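Local coordinates for leucine aminopeptidase 1 (Caenorhabditis elegans, PDB 2HC9) that removes N-terminal amino acids, preferably leucine, from peptides as a zinc-dependent M17 aminopeptidase, and probably serves as a digestive enzyme, at the interface of chains A and B. Sequence-based numbering; all coordinates share one arbitrary frame. Chains: chain A/B, Leucine aminopeptidase 1.

Contact 1: the interface of chains A and B. Residues chain A 368-375; chain B 404, 410, 429-433.
This patch is part of a homotypic, two-fold symmetric interface that joins subunits of the deposited hexamer, and it has a twin with the chains exchanged. M17 leucine aminopeptidases are typically hexamers, so the contact is likely biological. Chain A supplies the short helix 367-371 and the loop after it. Chain B supplies the loop that leads into helix 433-442, together with B:Leu404 and B:Phe410. Much of the polar contact runs through backbone. The amide A:Arg373 N donates to the carbonyl B:Asp430 O at 2.8 Å, in the carbonyl plane and with 152° at the hydrogen. A:Arg373 has CG anti to its own carbonyl carbon (chi1 -61°), and the chain crosses B:Asp430 at about a right angle and runs extended from CG to NE along B:Met429 O. Its NE lies 3.0 Å from B:Met429 O, but the N-H points away. The guanidinium reaches B:Met429 through water 3 instead, using NH2. One face of the guanidinium is covered near its rim by A:Ala368 CB. Water 2 links A:Ala368 O to B:Met429 O and B:Gly431 O. Water 1 joins A:Leu370 O, at 2.8 Å, to B:Leu404 N. The ring of B:Pro432 lies against the helix end and the loop start, with its CD 3.8 Å from A:Gly372 CA. B:Leu404 meets A:His375 tip to tip. Its CD1 methyl sits over the centre of the imidazole, 3.5 Å from the ring centroid, as a CH-pi contact. Its CD2 lies beside A:His375 NE2 and CD2. B:Phe410 CZ comes obliquely toward A:His375 CE1. On chain A, A:Ser371 OG donates to A:His375 O at 2.7 Å from above the carbonyl plane, which ties the helix end to the next loop. The site thus fits one subunit's loop to its neighbour, about 19 Å from the active-site lysine A:Lys264, and supports assembly.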
ATOM      1  N   ALA A 368      13.711 -15.556  -8.237  1.00 14.09           N
ATOM      2  CA  ALA A 368      14.586 -14.508  -8.796  1.00 15.92           C
ATOM      3  C   ALA A 368      15.495 -13.882  -7.713  1.00 18.49           C
ATOM      4  O   ALA A 368      16.600 -13.410  -8.012  1.00 17.76           O
ATOM      5  CB  ALA A 368      13.750 -13.428  -9.467  1.00 18.36           C
ATOM      6  N   TRP A 369      15.018 -13.863  -6.463  1.00 16.20           N
ATOM      7  CA  TRP A 369      15.837 -13.309  -5.359  1.00 18.76           C
ATOM      8  C   TRP A 369      16.915 -14.298  -4.887  1.00 20.03           C
ATOM      9  O   TRP A 369      17.854 -13.930  -4.176  1.00 19.87           O
ATOM     10  CB  TRP A 369      14.943 -12.854  -4.191  1.00 27.29           C
ATOM     11  CG  TRP A 369      14.009 -11.720  -4.570  1.00 34.55           C
ATOM     12  CD1 TRP A 369      13.074 -11.717  -5.588  1.00 41.05           C
ATOM     13  CD2 TRP A 369      13.906 -10.444  -3.937  1.00 35.31           C
ATOM     14  NE1 TRP A 369      12.419 -10.509  -5.622  1.00 52.42           N
ATOM     15  CE2 TRP A 369      12.914  -9.710  -4.622  1.00 43.03           C
ATOM     16  CE3 TRP A 369      14.551  -9.852  -2.862  1.00 40.04           C
ATOM     17  CZ2 TRP A 369      12.550  -8.418  -4.250  1.00 43.05           C
ATOM     18  CZ3 TRP A 369      14.199  -8.550  -2.501  1.00 43.76           C
ATOM     19  CH2 TRP A 369      13.209  -7.852  -3.194  1.00 38.85           C
ATOM     20  N   LEU A 370      16.767 -15.557  -5.274  1.00 17.81           N
ATOM     21  CA  LEU A 370      17.745 -16.569  -4.933  1.00 15.59           C
ATOM     22  C   LEU A 370      18.781 -16.748  -6.051  1.00 17.88           C
ATOM     23  O   LEU A 370      19.997 -16.682  -5.806  1.00 18.71           O
ATOM     24  CB  LEU A 370      17.039 -17.886  -4.593  1.00 12.88           C
ATOM     25  CG  LEU A 370      17.889 -18.998  -3.947  1.00 14.69           C
ATOM     26  CD1 LEU A 370      16.968 -19.930  -3.124  1.00 17.20           C
ATOM     27  CD2 LEU A 370      18.616 -19.817  -5.041  1.00 17.02           C
ATOM     28  N   SER A 371      18.308 -17.002  -7.278  1.00 17.46           N
ATOM     29  CA  SER A 371      19.202 -17.362  -8.383  1.00 17.99           C
ATOM     30  C   SER A 371      19.175 -16.368  -9.541  1.00 17.75           C
ATOM     31  O   SER A 371      19.855 -16.574 -10.546  1.00 18.30           O
ATOM     32  CB  SER A 371      18.882 -18.781  -8.893  1.00 17.03           C
ATOM     33  OG  SER A 371      17.584 -18.864  -9.476  1.00 19.26           O
ATOM     34  N   GLY A 372      18.411 -15.282  -9.402  1.00 14.08           N
ATOM     35  CA  GLY A 372      18.343 -14.287 -10.474  1.00 15.47           C
ATOM     36  C   GLY A 372      17.469 -14.770 -11.631  1.00 17.75           C
ATOM     37  O   GLY A 372      16.702 -15.731 -11.487  1.00 17.25           O
ATOM     38  N   ARG A 373      17.584 -14.108 -12.779  1.00 16.23           N
ATOM     39  CA  ARG A 373      16.601 -14.314 -13.858  1.00 16.04           C
ATOM     40  C   ARG A 373      17.074 -15.251 -14.963  1.00 18.48           C
ATOM     41  O   ARG A 373      16.286 -15.627 -15.830  1.00 18.04           O
ATOM     42  CB  ARG A 373      16.128 -12.975 -14.439  1.00 14.65           C
ATOM     43  CG  ARG A 373      15.451 -12.104 -13.380  1.00 19.86           C
ATOM     44  CD  ARG A 373      14.712 -10.917 -13.957  1.00 21.65           C
ATOM     45  NE  ARG A 373      14.003 -10.237 -12.863  1.00 34.31           N
ATOM     46  CZ  ARG A 373      12.902 -10.692 -12.248  1.00 43.03           C
ATOM     47  NH1 ARG A 373      12.307 -11.820 -12.625  1.00 42.78           N
ATOM     48  NH2 ARG A 373      12.371 -10.006 -11.248  1.00 43.11           N
ATOM     49  N   LEU A 374      18.351 -15.629 -14.930  1.00 16.30           N
ATOM     50  CA  LEU A 374      18.938 -16.502 -15.954  1.00 18.37           C
ATOM     51  C   LEU A 374      19.136 -17.938 -15.467  1.00 21.30           C
ATOM     52  O   LEU A 374      19.252 -18.857 -16.276  1.00 20.66           O
ATOM     53  CB  LEU A 374      20.295 -15.939 -16.406  1.00 18.75           C
ATOM     54  CG  LEU A 374      20.296 -14.851 -17.473  1.00 26.63           C
ATOM     55  CD1 LEU A 374      19.599 -13.594 -17.012  1.00 29.49           C
ATOM     56  CD2 LEU A 374      21.730 -14.556 -17.881  1.00 21.30           C
ATOM     57  N   HIS A 375      19.179 -18.132 -14.143  1.00 19.37           N
ATOM     58  CA  HIS A 375      19.473 -19.454 -13.566  1.00 16.66           C
ATOM     59  C   HIS A 375      18.204 -20.058 -12.956  1.00 16.71           C
ATOM     60  O   HIS A 375      17.541 -19.424 -12.103  1.00 18.37           O
ATOM     61  CB  HIS A 375      20.501 -19.334 -12.417  1.00 14.18           C
ATOM     62  CG  HIS A 375      21.890 -18.988 -12.863  1.00 14.32           C
ATOM     63  ND1 HIS A 375      22.219 -17.767 -13.411  1.00 17.68           N
ATOM     64  CD2 HIS A 375      23.040 -19.710 -12.826  1.00 15.34           C
ATOM     65  CE1 HIS A 375      23.515 -17.734 -13.655  1.00 16.88           C
ATOM     66  NE2 HIS A 375      24.037 -18.902 -13.312  1.00 16.37           N
TER
ATOM     67  N   LEU B 404      25.685 -16.896  -6.247  1.00 16.32           N
ATOM     68  CA  LEU B 404      26.289 -16.871  -7.588  1.00 19.09           C
ATOM     69  C   LEU B 404      27.268 -15.728  -7.736  1.00 16.88           C
ATOM     70  O   LEU B 404      26.984 -14.583  -7.319  1.00 19.18           O
ATOM     71  CB  LEU B 404      25.219 -16.694  -8.680  1.00 20.62           C
ATOM     72  CG  LEU B 404      24.342 -17.889  -9.044  1.00 18.75           C
ATOM     73  CD1 LEU B 404      23.172 -17.411  -9.943  1.00 16.70           C
ATOM     74  CD2 LEU B 404      25.190 -18.962  -9.734  1.00 20.28           C
ATOM     75  N   PHE B 410      25.556  -9.881 -14.183  1.00 18.79           N
ATOM     76  CA  PHE B 410      24.733  -9.126 -13.232  1.00 17.08           C
ATOM     77  C   PHE B 410      25.156  -7.675 -13.001  1.00 18.80           C
ATOM     78  O   PHE B 410      24.360  -6.874 -12.537  1.00 19.55           O
ATOM     79  CB  PHE B 410      24.661  -9.845 -11.872  1.00 17.79           C
ATOM     80  CG  PHE B 410      24.161 -11.273 -11.934  1.00 17.54           C
ATOM     81  CD1 PHE B 410      23.199 -11.671 -12.875  1.00 16.76           C
ATOM     82  CD2 PHE B 410      24.608 -12.200 -10.987  1.00 15.66           C
ATOM     83  CE1 PHE B 410      22.719 -12.987 -12.911  1.00 17.94           C
ATOM     84  CE2 PHE B 410      24.131 -13.539 -10.987  1.00 20.17           C
ATOM     85  CZ  PHE B 410      23.174 -13.933 -11.954  1.00 18.91           C
ATOM     86  N   MET B 429      15.804  -6.691 -11.835  1.00 25.14           N
ATOM     87  CA  MET B 429      17.192  -6.877 -12.170  1.00 21.38           C
ATOM     88  C   MET B 429      17.463  -8.344 -12.525  1.00 22.32           C
ATOM     89  O   MET B 429      16.688  -9.225 -12.145  1.00 20.36           O
ATOM     90  CB  MET B 429      18.066  -6.348 -11.026  1.00 25.81           C
ATOM     91  CG  MET B 429      18.070  -7.145  -9.753  1.00 28.26           C
ATOM     92  SD  MET B 429      18.832  -6.171  -8.379  1.00 27.94           S
ATOM     93  CE  MET B 429      17.353  -5.400  -7.805  1.00 20.03           C
ATOM     94  N   ASP B 430      18.556  -8.606 -13.231  1.00 15.32           N
ATOM     95  CA  ASP B 430      18.862  -9.986 -13.617  1.00 15.15           C
ATOM     96  C   ASP B 430      19.491 -10.788 -12.484  1.00 19.03           C
ATOM     97  O   ASP B 430      19.308 -11.979 -12.427  1.00 18.17           O
ATOM     98  CB  ASP B 430      19.795 -10.011 -14.810  1.00 17.74           C
ATOM     99  CG  ASP B 430      19.073  -9.729 -16.125  1.00 24.44           C
ATOM    100  OD1 ASP B 430      17.833  -9.837 -16.177  1.00 21.82           O
ATOM    101  OD2 ASP B 430      19.767  -9.407 -17.104  1.00 23.94           O
ATOM    102  N   GLY B 431      20.273 -10.139 -11.623  1.00 19.65           N
ATOM    103  CA  GLY B 431      20.927 -10.863 -10.517  1.00 14.38           C
ATOM    104  C   GLY B 431      20.053 -11.023  -9.285  1.00 16.40           C
ATOM    105  O   GLY B 431      19.105 -10.250  -9.076  1.00 17.67           O
ATOM    106  N   PRO B 432      20.401 -11.982  -8.420  1.00 17.63           N
ATOM    107  CA  PRO B 432      19.797 -11.952  -7.064  1.00 18.22           C
ATOM    108  C   PRO B 432      20.187 -10.592  -6.434  1.00 15.87           C
ATOM    109  O   PRO B 432      21.347 -10.203  -6.539  1.00 15.63           O
ATOM    110  CB  PRO B 432      20.530 -13.091  -6.318  1.00 19.87           C
ATOM    111  CG  PRO B 432      21.282 -13.881  -7.359  1.00 20.53           C
ATOM    112  CD  PRO B 432      21.417 -13.046  -8.595  1.00 17.09           C
ATOM    113  N   PRO B 433      19.229  -9.829  -5.870  1.00 17.56           N
ATOM    114  CA  PRO B 433      19.591  -8.521  -5.296  1.00 16.90           C
ATOM    115  C   PRO B 433      20.756  -8.533  -4.307  1.00 16.11           C
ATOM    116  O   PRO B 433      21.572  -7.581  -4.319  1.00 17.63           O
ATOM    117  CB  PRO B 433      18.283  -8.061  -4.618  1.00 19.10           C
ATOM    118  CG  PRO B 433      17.209  -8.694  -5.500  1.00 22.19           C
ATOM    119  CD  PRO B 433      17.770 -10.057  -5.830  1.00 20.14           C
TER
HETATM  120  O   HOH W   1      22.738 -17.450  -5.781  1.00 18.67           O
HETATM  121  O   HOH W   2      16.422 -10.847  -9.522  1.00 24.62           O
HETATM  122  O   HOH W   3      14.630  -8.556  -9.765  1.00 34.04           O

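Contact 2: the interface of chains A and B. Residues chain A 81-82, 84-85, 89, 374-375, 399; chain B 404-409.
The backbone amide A:Gly84 N donates to the carbonyl B:Phe405 O at 2.9 Å, with a bent 131° at the hydrogen and the donor lying above the carbonyl plane. Next to this bond, the carboxylate of B:Asp408 is gripped on both faces. Its CG takes the crowded position between backbone N and carbonyl carbon (chi1 54°). OD2 accepts from the amide A:Ser82 N at 2.8 Å and from the side-chain amide A:Asn85 ND2 at 2.9 Å. The two donors meet OD2 from opposite faces of the carboxylate. The A:Asn85 bond is nearly straight, 170° at the hydrogen, and it lies in the amide's own plane. The amide and carboxylate planes are turned almost perpendicular to each other. OD1 accepts from the hydroxyl A:Ser82 OG at 2.6 Å, on the face of A:Ser82 N, and from its own chain's B:Leu409 N at 2.8 Å, on the face of A:Asn85 ND2. So many N-H and O-H donors would probably favour the charged form of the carboxylate. An alanine in place of B:Asp408 would remove this acceptor pair and would probably leave A:Ser82 and A:Asn85 without their partner across the interface, loosening the contact. B:Leu409 crosses A:Asn85 obliquely, its CG 3.6 Å from the amide carbon A:Asn85 CG. Its CD2 methyl meets A:Leu374 CD2 at 3.7 Å, while its CD1 touches A:His375 CE1. The imidazole, capped on one face by B:Leu404, has A:Leu399 CB near the rim of its opposite face. A:His375 NE2 donates to A:Gly84 O at 2.8 Å, in both the ring and carbonyl planes. This bond helps fix the ring's rotation and ties the two chain A segments together. In the fold, chain A offers the loop between strand 72-77 and helix 90-97 of its N-terminal region, beside catalytic-domain residues. It receives the short helix 407-410 of chain B and the loop just before it.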
ATOM      1  N   SER A  81      34.300 -15.409 -19.549  1.00 21.93           N
ATOM      2  CA  SER A  81      33.085 -15.611 -18.761  1.00 23.40           C
ATOM      3  C   SER A  81      33.431 -15.811 -17.294  1.00 23.56           C
ATOM      4  O   SER A  81      34.503 -16.329 -16.959  1.00 20.56           O
ATOM      5  CB  SER A  81      32.257 -16.814 -19.268  1.00 18.00           C
ATOM      6  OG  SER A  81      33.038 -17.983 -19.192  1.00 26.65           O
ATOM      7  N   SER A  82      32.504 -15.420 -16.430  1.00 19.78           N
ATOM      8  CA  SER A  82      32.663 -15.638 -14.990  1.00 21.86           C
ATOM      9  C   SER A  82      32.303 -17.069 -14.628  1.00 19.03           C
ATOM     10  O   SER A  82      31.595 -17.794 -15.368  1.00 18.17           O
ATOM     11  CB  SER A  82      31.715 -14.708 -14.213  1.00 19.15           C
ATOM     12  OG  SER A  82      30.365 -15.114 -14.455  1.00 19.47           O
ATOM     13  N   GLY A  84      30.156 -18.162 -12.509  1.00 17.78           N
ATOM     14  CA  GLY A  84      28.694 -18.377 -12.366  1.00 17.39           C
ATOM     15  C   GLY A  84      27.934 -18.410 -13.696  1.00 22.80           C
ATOM     16  O   GLY A  84      26.773 -18.859 -13.752  1.00 21.53           O
ATOM     17  N   ASN A  85      28.607 -17.985 -14.767  1.00 18.17           N
ATOM     18  CA  ASN A  85      28.024 -17.935 -16.109  1.00 14.11           C
ATOM     19  C   ASN A  85      28.256 -19.281 -16.809  1.00 20.28           C
ATOM     20  O   ASN A  85      28.886 -20.169 -16.254  1.00 23.38           O
ATOM     21  CB  ASN A  85      28.701 -16.799 -16.880  1.00 18.52           C
ATOM     22  CG  ASN A  85      27.933 -16.371 -18.144  1.00 19.08           C
ATOM     23  OD1 ASN A  85      26.926 -16.987 -18.545  1.00 19.31           O
ATOM     24  ND2 ASN A  85      28.431 -15.315 -18.782  1.00 16.59           N
ATOM     25  N   ASN A  89      28.719 -18.497 -23.172  1.00 16.43           N
ATOM     26  CA  ASN A  89      28.154 -17.125 -23.321  1.00 18.61           C
ATOM     27  C   ASN A  89      26.925 -17.095 -24.253  1.00 16.23           C
ATOM     28  O   ASN A  89      26.680 -16.120 -24.963  1.00 15.79           O
ATOM     29  CB  ASN A  89      29.216 -16.136 -23.824  1.00 18.17           C
ATOM     30  CG  ASN A  89      30.196 -15.728 -22.744  1.00 24.88           C
ATOM     31  OD1 ASN A  89      31.407 -15.700 -22.968  1.00 26.77           O
ATOM     32  ND2 ASN A  89      29.682 -15.437 -21.562  1.00 22.13           N
ATOM     33  N   LEU A 374      18.351 -15.629 -14.930  1.00 16.30           N
ATOM     34  CA  LEU A 374      18.938 -16.502 -15.954  1.00 18.37           C
ATOM     35  C   LEU A 374      19.136 -17.938 -15.467  1.00 21.30           C
ATOM     36  O   LEU A 374      19.252 -18.857 -16.276  1.00 20.66           O
ATOM     37  CB  LEU A 374      20.295 -15.939 -16.406  1.00 18.75           C
ATOM     38  CG  LEU A 374      20.296 -14.851 -17.473  1.00 26.63           C
ATOM     39  CD1 LEU A 374      19.599 -13.594 -17.012  1.00 29.49           C
ATOM     40  CD2 LEU A 374      21.730 -14.556 -17.881  1.00 21.30           C
ATOM     41  N   HIS A 375      19.179 -18.132 -14.143  1.00 19.37           N
ATOM     42  CA  HIS A 375      19.473 -19.454 -13.566  1.00 16.66           C
ATOM     43  C   HIS A 375      18.204 -20.058 -12.956  1.00 16.71           C
ATOM     44  O   HIS A 375      17.541 -19.424 -12.103  1.00 18.37           O
ATOM     45  CB  HIS A 375      20.501 -19.334 -12.417  1.00 14.18           C
ATOM     46  CG  HIS A 375      21.890 -18.988 -12.863  1.00 14.32           C
ATOM     47  ND1 HIS A 375      22.219 -17.767 -13.411  1.00 17.68           N
ATOM     48  CD2 HIS A 375      23.040 -19.710 -12.826  1.00 15.34           C
ATOM     49  CE1 HIS A 375      23.515 -17.734 -13.655  1.00 16.88           C
ATOM     50  NE2 HIS A 375      24.037 -18.902 -13.312  1.00 16.37           N
ATOM     51  N   LEU A 399      20.879 -22.238 -17.653  1.00 17.16           N
ATOM     52  CA  LEU A 399      21.685 -22.178 -16.414  1.00 18.47           C
ATOM     53  C   LEU A 399      20.928 -22.660 -15.197  1.00 14.51           C
ATOM     54  O   LEU A 399      19.699 -22.513 -15.118  1.00 15.43           O
ATOM     55  CB  LEU A 399      22.187 -20.752 -16.181  1.00 15.55           C
ATOM     56  CG  LEU A 399      23.209 -20.275 -17.229  1.00 19.19           C
ATOM     57  CD1 LEU A 399      23.508 -18.785 -17.060  1.00 15.49           C
ATOM     58  CD2 LEU A 399      24.495 -21.075 -17.041  1.00 23.25           C
TER
ATOM     59  N   LEU B 404      25.685 -16.896  -6.247  1.00 16.32           N
ATOM     60  CA  LEU B 404      26.289 -16.871  -7.588  1.00 19.09           C
ATOM     61  C   LEU B 404      27.268 -15.728  -7.736  1.00 16.88           C
ATOM     62  O   LEU B 404      26.984 -14.583  -7.319  1.00 19.18           O
ATOM     63  CB  LEU B 404      25.219 -16.694  -8.680  1.00 20.62           C
ATOM     64  CG  LEU B 404      24.342 -17.889  -9.044  1.00 18.75           C
ATOM     65  CD1 LEU B 404      23.172 -17.411  -9.943  1.00 16.70           C
ATOM     66  CD2 LEU B 404      25.190 -18.962  -9.734  1.00 20.28           C
ATOM     67  N   PHE B 405      28.404 -16.046  -8.350  1.00 17.68           N
ATOM     68  CA  PHE B 405      29.396 -15.040  -8.692  1.00 15.80           C
ATOM     69  C   PHE B 405      29.398 -14.852 -10.209  1.00 18.75           C
ATOM     70  O   PHE B 405      29.964 -15.671 -10.953  1.00 17.77           O
ATOM     71  CB  PHE B 405      30.797 -15.468  -8.224  1.00 15.82           C
ATOM     72  CG  PHE B 405      31.867 -14.432  -8.519  1.00 20.19           C
ATOM     73  CD1 PHE B 405      32.033 -13.330  -7.685  1.00 19.72           C
ATOM     74  CD2 PHE B 405      32.682 -14.542  -9.643  1.00 17.96           C
ATOM     75  CE1 PHE B 405      33.020 -12.350  -7.971  1.00 18.40           C
ATOM     76  CE2 PHE B 405      33.669 -13.580  -9.934  1.00 17.01           C
ATOM     77  CZ  PHE B 405      33.826 -12.480  -9.088  1.00 16.86           C
ATOM     78  N   ALA B 406      28.802 -13.762 -10.672  1.00 15.62           N
ATOM     79  CA  ALA B 406      28.728 -13.529 -12.133  1.00 16.15           C
ATOM     80  C   ALA B 406      28.697 -12.029 -12.480  1.00 15.15           C
ATOM     81  O   ALA B 406      27.662 -11.515 -12.881  1.00 16.51           O
ATOM     82  CB  ALA B 406      27.508 -14.273 -12.725  1.00 16.88           C
ATOM     83  N   PRO B 407      29.843 -11.327 -12.325  1.00 16.61           N
ATOM     84  CA  PRO B 407      29.831  -9.901 -12.622  1.00 16.88           C
ATOM     85  C   PRO B 407      29.455  -9.657 -14.092  1.00 18.93           C
ATOM     86  O   PRO B 407      28.738  -8.707 -14.383  1.00 17.04           O
ATOM     87  CB  PRO B 407      31.269  -9.457 -12.344  1.00 17.73           C
ATOM     88  CG  PRO B 407      31.839 -10.517 -11.393  1.00 19.38           C
ATOM     89  CD  PRO B 407      31.175 -11.796 -11.863  1.00 19.07           C
ATOM     90  N   ASP B 408      29.898 -10.528 -14.998  1.00 17.86           N
ATOM     91  CA  ASP B 408      29.503 -10.368 -16.416  1.00 19.35           C
ATOM     92  C   ASP B 408      27.991 -10.383 -16.645  1.00 20.56           C
ATOM     93  O   ASP B 408      27.466  -9.597 -17.445  1.00 19.35           O
ATOM     94  CB  ASP B 408      30.219 -11.376 -17.333  1.00 17.83           C
ATOM     95  CG  ASP B 408      30.056 -12.838 -16.883  1.00 21.03           C
ATOM     96  OD1 ASP B 408      29.422 -13.128 -15.837  1.00 17.56           O
ATOM     97  OD2 ASP B 408      30.591 -13.720 -17.596  1.00 20.58           O
ATOM     98  N   LEU B 409      27.281 -11.250 -15.938  1.00 15.57           N
ATOM     99  CA  LEU B 409      25.822 -11.349 -16.123  1.00 16.46           C
ATOM    100  C   LEU B 409      25.054 -10.276 -15.354  1.00 20.04           C
ATOM    101  O   LEU B 409      24.007  -9.835 -15.815  1.00 18.06           O
ATOM    102  CB  LEU B 409      25.305 -12.722 -15.690  1.00 17.50           C
ATOM    103  CG  LEU B 409      25.757 -13.922 -16.537  1.00 16.88           C
ATOM    104  CD1 LEU B 409      25.100 -15.187 -15.926  1.00 14.29           C
ATOM    105  CD2 LEU B 409      25.345 -13.730 -18.018  1.00 16.69           C
TER

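Contact 1 and contact 2 are neighbouring patches of one two-fold symmetric interface, with their C-alpha centres about 9 Å apart. They share A:Leu374, A:His375 and B:Leu404. Helix 407-410 of chain B also reaches into both. Contact 1 relies on backbone and water bridges between catalytic-domain segments. Contact 2 adds the N-terminal region of chain A and a buttressed carboxylate. Chain B therefore touches both parts of chain A, which may help hold them in register. Contact 1 is nearer the active site, about 18 Å from A:Arg338 against about 26 Å for contact 2.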